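Local coordinates for ankyrin repeat and SAM domain-containing protein 3 (Homo sapiens, PDB 4NL9) that forms homooligomers through its SAM domain, the part present here, and may take part in vasopressin signalling in the kidney, at residues T39-E42 and S43-K46. The protein carries 1 engineered substitution. Residues are numbered along the deposited sequence; the frame is centred on the assembly and turned at random.
Sequences TLTE and SDLK
Leu40 lies against Asp44 and Leu45 just before helix 42-48 of the SAM domain, a small bundle of helices, and the next residue caps that helix, in a capping box with Asp44. One methyl of Leu40, CD2, rests 3.8 Å from CB of Asp44, while the other, CD1, meets CD2 of Leu45 at the same distance. Leucine suits the place because its fork serves both neighbours, and together with Leu45 it also packs on Phe27 of helix 24-29.

Thr41 is the N-cap, where threonine offers a short hydroxyl able to accept from a backbone N-H of the first turn. Its OG1 sits between the backbone N and the carbonyl carbon (chi1 70°) and accepts a weak bond from Asp44 N at 3.4 Å. The return bond is the stronger half of the box: Thr41 N donates to Asp44 OD2 at 2.9 Å, almost straight at the hydrogen. It reaches the oxygen from above the carboxylate plane, 35° out of it. Aspartate fits because its short side chain bends back to the cap, and its negative charge probably interacts favourably with the positive end of the helix dipole. With the carboxylate gone, as in an alanine at Asp44, Thr41 N would probably lose its acceptor and the cap residue would be freer to turn.

Glu42 begins the helix, where an acid probably suits the dipole too; its extended chain leads away from the cap to Lys56 and Thr60 of helix 53-65. Regular backbone bonds follow, Leu45 N to Thr41 O and Lys46 N to Glu42 O, each 3.0 Å.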
loop_
_atom_site.group_PDB
_atom_site.type_symbol
_atom_site.label_atom_id
_atom_site.label_comp_id
_atom_site.label_asym_id
_atom_site.label_seq_id
_atom_site.Cartn_x
_atom_site.Cartn_y
_atom_site.Cartn_z
ATOM N N THR A 39 14.092 4.843 -8.448
ATOM C CA THR A 39 13.954 6.248 -8.848
ATOM C C THR A 39 12.509 6.668 -9.140
ATOM O O THR A 39 12.256 7.839 -9.413
ATOM C CB THR A 39 14.785 6.585 -10.113
ATOM O OG1 THR A 39 14.152 6.045 -11.280
ATOM C CG2 THR A 39 16.210 6.068 -9.993
ATOM N N LEU A 40 11.563 5.730 -9.100
ATOM C CA LEU A 40 10.203 6.039 -9.540
ATOM C C LEU A 40 9.427 6.796 -8.491
ATOM O O LEU A 40 9.598 6.573 -7.305
ATOM C CB LEU A 40 9.432 4.764 -9.887
ATOM C CG LEU A 40 10.057 3.943 -11.009
ATOM C CD1 LEU A 40 9.250 2.672 -11.201
ATOM C CD2 LEU A 40 10.115 4.749 -12.300
ATOM N N THR A 41 8.576 7.697 -8.958
ATOM C CA THR A 41 7.631 8.372 -8.085
ATOM C C THR A 41 6.282 7.663 -8.146
ATOM O O THR A 41 6.057 6.772 -8.985
ATOM C CB THR A 41 7.424 9.853 -8.479
ATOM O OG1 THR A 41 6.699 9.913 -9.712
ATOM C CG2 THR A 41 8.768 10.566 -8.630
ATOM N N GLU A 42 5.383 8.075 -7.258
ATOM C CA GLU A 42 4.057 7.497 -7.170
ATOM C C GLU A 42 3.341 7.514 -8.516
ATOM O O GLU A 42 2.772 6.490 -8.946
ATOM C CB GLU A 42 3.238 8.250 -6.125
ATOM C CG GLU A 42 1.865 7.688 -5.926
ATOM C CD GLU A 42 1.116 8.413 -4.828
ATOM O OE1 GLU A 42 0.982 9.653 -4.927
ATOM O OE2 GLU A 42 0.672 7.752 -3.863
ATOM N N SER A 43 3.372 8.660 -9.193
ATOM C CA SER A 43 2.690 8.774 -10.475
ATOM C C SER A 43 3.371 7.959 -11.583
ATOM O O SER A 43 2.714 7.540 -12.546
ATOM C CB SER A 43 2.510 10.242 -10.883
ATOM O OG SER A 43 3.747 10.856 -11.218
ATOM N N ASP A 44 4.680 7.744 -11.457
ATOM C CA ASP A 44 5.393 6.830 -12.359
ATOM C C ASP A 44 4.858 5.411 -12.219
ATOM O O ASP A 44 4.685 4.701 -13.211
ATOM C CB ASP A 44 6.897 6.800 -12.066
ATOM C CG ASP A 44 7.607 8.094 -12.422
ATOM O OD1 ASP A 44 7.141 8.834 -13.317
ATOM O OD2 ASP A 44 8.670 8.343 -11.820
ATOM N N LEU A 45 4.617 4.991 -10.979
ATOM C CA LEU A 45 4.091 3.661 -10.725
ATOM C C LEU A 45 2.683 3.514 -11.305
ATOM O O LEU A 45 2.353 2.509 -11.948
ATOM C CB LEU A 45 4.098 3.379 -9.223
ATOM C CG LEU A 45 5.498 3.237 -8.602
ATOM C CD1 LEU A 45 5.407 3.324 -7.091
ATOM C CD2 LEU A 45 6.190 1.933 -9.036
ATOM N N LYS A 46 1.853 4.533 -11.091
ATOM C CA LYS A 46 0.501 4.517 -11.628
ATOM C C LYS A 46 0.530 4.423 -13.161
ATOM O O LYS A 46 -0.191 3.624 -13.758
ATOM C CB LYS A 46 -0.250 5.762 -11.151
ATOM C CG LYS A 46 -1.700 5.816 -11.564
ATOM C CD LYS A 46 -2.331 7.064 -10.974
ATOM C CE LYS A 46 -3.734 7.266 -11.481
ATOM N NZ LYS A 46 -4.357 8.416 -10.750
#